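Local coordinates for protein multicopper oxidase (Uncultured bacterium, PDB 4E9X) that probably oxidises substrates one electron at a time at a copper centre and passes the electrons to a copper cluster that reduces oxygen to water, at residues Lys190-His201 with Val229-Ile240. Numbering follows the deposited sequence.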
# COMPACT_ATOMS: atom_id res chain seq x y z
N LYS A 190 -4.15 -16.35 16.81
CA LYS A 190 -3.46 -15.05 16.64
C LYS A 190 -2.54 -15.23 15.44
O LYS A 190 -1.73 -16.16 15.46
CB LYS A 190 -2.71 -14.71 17.93
CG LYS A 190 -1.82 -13.46 17.77
CD LYS A 190 -1.17 -13.12 19.12
CE LYS A 190 -0.41 -11.85 19.15
NZ LYS A 190 -1.25 -10.62 19.15
N ILE A 191 -2.67 -14.36 14.43
CA ILE A 191 -1.74 -14.40 13.29
C ILE A 191 -0.94 -13.09 13.29
O ILE A 191 -1.53 -12.01 13.39
CB ILE A 191 -2.46 -14.64 11.97
CG1 ILE A 191 -3.24 -15.98 12.05
CG2 ILE A 191 -1.46 -14.68 10.83
CD1 ILE A 191 -4.55 -15.94 11.39
N ARG A 192 0.36 -13.25 13.17
CA ARG A 192 1.29 -12.11 13.10
C ARG A 192 1.86 -12.08 11.69
O ARG A 192 2.62 -12.98 11.32
CB ARG A 192 2.40 -12.33 14.13
CG ARG A 192 1.87 -12.49 15.57
CD ARG A 192 2.99 -12.86 16.50
NE ARG A 192 2.60 -13.36 17.83
CZ ARG A 192 2.81 -12.68 18.94
NH1 ARG A 192 3.26 -11.42 19.00
NH2 ARG A 192 2.50 -13.29 20.09
N PHE A 193 1.48 -11.04 10.94
CA PHE A 193 1.98 -10.84 9.58
C PHE A 193 3.22 -9.93 9.59
O PHE A 193 3.19 -8.91 10.28
CB PHE A 193 0.93 -10.13 8.69
CG PHE A 193 -0.39 -10.86 8.53
CD1 PHE A 193 -0.45 -12.13 7.93
CD2 PHE A 193 -1.56 -10.26 8.88
CE1 PHE A 193 -1.67 -12.76 7.73
CE2 PHE A 193 -2.79 -10.91 8.71
CZ PHE A 193 -2.85 -12.15 8.08
N PHE A 194 4.21 -10.29 8.79
CA PHE A 194 5.41 -9.46 8.67
C PHE A 194 5.72 -9.17 7.22
O PHE A 194 5.76 -10.11 6.39
CB PHE A 194 6.65 -10.17 9.24
CG PHE A 194 6.62 -10.68 10.65
CD1 PHE A 194 7.55 -10.24 11.58
CD2 PHE A 194 5.69 -11.65 11.06
CE1 PHE A 194 7.62 -10.77 12.87
CE2 PHE A 194 5.74 -12.22 12.32
CZ PHE A 194 6.73 -11.79 13.21
N GLY A 195 5.97 -7.88 6.94
CA GLY A 195 6.48 -7.51 5.62
C GLY A 195 8.01 -7.66 5.62
O GLY A 195 8.75 -6.68 5.77
N ALA A 196 8.50 -8.90 5.49
CA ALA A 196 9.93 -9.12 5.70
C ALA A 196 10.74 -8.75 4.46
O ALA A 196 11.84 -8.22 4.60
CB ALA A 196 10.14 -10.58 6.06
N GLY A 197 10.23 -8.99 3.25
CA GLY A 197 10.91 -8.64 2.02
C GLY A 197 10.48 -7.29 1.47
O GLY A 197 9.94 -6.43 2.19
N GLY A 198 10.70 -7.11 0.16
CA GLY A 198 10.51 -5.85 -0.52
C GLY A 198 9.13 -5.65 -1.14
O GLY A 198 8.91 -4.61 -1.78
N GLY A 199 8.23 -6.62 -0.99
CA GLY A 199 6.92 -6.56 -1.66
C GLY A 199 5.80 -6.10 -0.75
O GLY A 199 5.96 -5.94 0.49
N ILE A 200 4.65 -5.86 -1.38
CA ILE A 200 3.40 -5.62 -0.64
C ILE A 200 2.50 -6.84 -0.79
O ILE A 200 2.48 -7.41 -1.84
CB ILE A 200 2.86 -4.28 -1.17
CG1 ILE A 200 3.86 -3.14 -0.95
CG2 ILE A 200 1.56 -3.93 -0.55
CD1 ILE A 200 3.28 -1.77 -1.26
N HIS A 201 1.81 -7.21 0.29
CA HIS A 201 1.09 -8.48 0.32
C HIS A 201 -0.30 -8.21 0.92
O HIS A 201 -0.42 -7.66 2.03
CB HIS A 201 1.84 -9.48 1.22
CG HIS A 201 3.21 -9.77 0.70
ND1 HIS A 201 3.45 -10.73 -0.24
CD2 HIS A 201 4.40 -9.18 0.96
CE1 HIS A 201 4.77 -10.73 -0.54
NE2 HIS A 201 5.35 -9.80 0.19
N VAL A 229 -5.77 -7.82 4.65
CA VAL A 229 -4.89 -6.91 5.37
C VAL A 229 -3.65 -6.66 4.54
O VAL A 229 -2.90 -7.61 4.21
CB VAL A 229 -4.47 -7.57 6.72
CG1 VAL A 229 -3.41 -6.72 7.41
CG2 VAL A 229 -5.68 -7.76 7.65
N LEU A 230 -3.40 -5.41 4.19
CA LEU A 230 -2.24 -5.04 3.38
C LEU A 230 -1.01 -4.92 4.27
O LEU A 230 -1.02 -4.16 5.25
CB LEU A 230 -2.48 -3.69 2.69
CG LEU A 230 -1.42 -3.29 1.67
CD1 LEU A 230 -1.48 -4.28 0.50
CD2 LEU A 230 -1.64 -1.84 1.20
N VAL A 231 0.03 -5.68 3.89
CA VAL A 231 1.26 -5.69 4.67
C VAL A 231 2.41 -5.26 3.77
O VAL A 231 2.60 -5.86 2.72
CB VAL A 231 1.52 -7.13 5.18
CG1 VAL A 231 2.78 -7.19 6.03
CG2 VAL A 231 0.30 -7.69 5.92
N SER A 232 3.12 -4.21 4.14
CA SER A 232 4.18 -3.63 3.32
C SER A 232 5.52 -3.76 4.04
O SER A 232 5.53 -4.11 5.25
CB SER A 232 3.81 -2.19 2.96
OG SER A 232 4.19 -1.21 3.88
N PRO A 233 6.61 -3.52 3.35
CA PRO A 233 7.94 -3.77 3.98
C PRO A 233 8.14 -3.05 5.30
O PRO A 233 7.95 -1.84 5.47
CB PRO A 233 8.92 -3.25 2.92
CG PRO A 233 8.16 -3.55 1.62
CD PRO A 233 6.75 -3.14 1.94
N GLY A 234 8.59 -3.85 6.30
CA GLY A 234 8.86 -3.34 7.62
C GLY A 234 7.73 -3.51 8.61
O GLY A 234 7.97 -3.60 9.82
N GLU A 235 6.49 -3.56 8.08
CA GLU A 235 5.33 -3.54 8.96
C GLU A 235 5.03 -4.88 9.61
O GLU A 235 5.36 -5.92 9.05
CB GLU A 235 4.06 -3.16 8.19
CG GLU A 235 4.14 -1.79 7.49
CD GLU A 235 2.72 -1.47 7.02
OE1 GLU A 235 2.39 -1.99 5.96
OE2 GLU A 235 1.95 -0.82 7.73
N ARG A 236 4.34 -4.84 10.75
CA ARG A 236 3.68 -6.04 11.25
C ARG A 236 2.24 -5.69 11.58
O ARG A 236 1.91 -4.57 12.00
CB ARG A 236 4.38 -6.62 12.51
CG ARG A 236 5.72 -7.28 12.19
CD ARG A 236 6.89 -6.31 12.13
NE ARG A 236 7.09 -5.66 13.41
CZ ARG A 236 7.34 -4.35 13.61
NH1 ARG A 236 7.49 -3.49 12.61
NH2 ARG A 236 7.46 -3.90 14.87
N TYR A 237 1.37 -6.68 11.38
CA TYR A 237 -0.00 -6.61 11.86
C TYR A 237 -0.31 -7.88 12.64
O TYR A 237 0.04 -8.97 12.15
CB TYR A 237 -1.01 -6.50 10.69
CG TYR A 237 -0.91 -5.12 10.07
CD1 TYR A 237 -1.71 -4.07 10.56
CD2 TYR A 237 -0.02 -4.85 9.01
CE1 TYR A 237 -1.62 -2.78 10.00
CE2 TYR A 237 0.07 -3.59 8.46
CZ TYR A 237 -0.73 -2.56 8.96
OH TYR A 237 -0.64 -1.28 8.41
N ASP A 238 -0.96 -7.77 13.81
CA ASP A 238 -1.47 -8.94 14.49
C ASP A 238 -2.97 -8.93 14.36
O ASP A 238 -3.61 -7.89 14.53
CB ASP A 238 -1.15 -8.96 15.98
CG ASP A 238 0.29 -8.92 16.45
OD1 ASP A 238 1.22 -8.69 15.64
OD2 ASP A 238 0.48 -9.18 17.65
N VAL A 239 -3.53 -10.12 14.09
CA VAL A 239 -4.97 -10.25 13.99
C VAL A 239 -5.39 -11.46 14.84
O VAL A 239 -4.58 -12.30 15.24
CB VAL A 239 -5.43 -10.47 12.53
CG1 VAL A 239 -4.90 -9.32 11.64
CG2 VAL A 239 -5.01 -11.85 11.99
N ILE A 240 -6.69 -11.53 15.11
CA ILE A 240 -7.34 -12.70 15.72
C ILE A 240 -8.37 -13.23 14.74
O ILE A 240 -9.20 -12.47 14.21
CB ILE A 240 -8.05 -12.28 17.04
CG1 ILE A 240 -7.06 -11.76 18.10
CG2 ILE A 240 -8.87 -13.44 17.58
CD1 ILE A 240 -6.13 -12.86 18.59
O HOH W 1 -3.76 -10.57 17.80
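K190 reaches across to D238 on a neighbouring antiparallel strand, a worked example of how the two faces of one beta pairing can follow different chemistry. With CG anti to the backbone N (chi1 173°), the lysine chain runs out straight and bends only at its end, setting NZ 2.7 Å from D238 OD2, on the anti side of the carboxylate. R192 has its NH1 3.8 Å from the same oxygen, well out of the guanidinium plane, a long salt bridge of charge alone, while K190 CE lies 3.3 Å above the centre of that guanidinium. An asparagine in place of D238 would probably leave the K190 ammonium and the nearby R192 guanidinium without the negative charge they share. Farther along, R236 CG packs 3.5 Å from F194 CD1.

On the other face the contacts are mainly apolar. F193, its ring swung back beside its own backbone N (chi1 -60°), puts CB 3.7 Å from V231 CG2 and CE2 3.9 Å from V239 CG1; I191 CG2 lies over one ring face. V231 CG1 meets the backbone at G195, where a side chain would clash with S232 O. G195 N donates to E235 O and G195 O accepts from G234 N, gripping the type II turn S232-E235, whose E235 OE1 takes bonds from both N and OG of S232. Pairing then resumes between H201 and V231, and P233 packs its ring against the carbonyl oxygens of G197 and G199.

In this cupredoxin-like domain, F193 thus bridges two sheets: strand 187-195 lies between 138-147 and 236-243 in one, whereas 228-231 edges the other beside 201-205. D139 and E133 also pair with R192 and K190, respectively, and R236 reaches D227 of the second subunit.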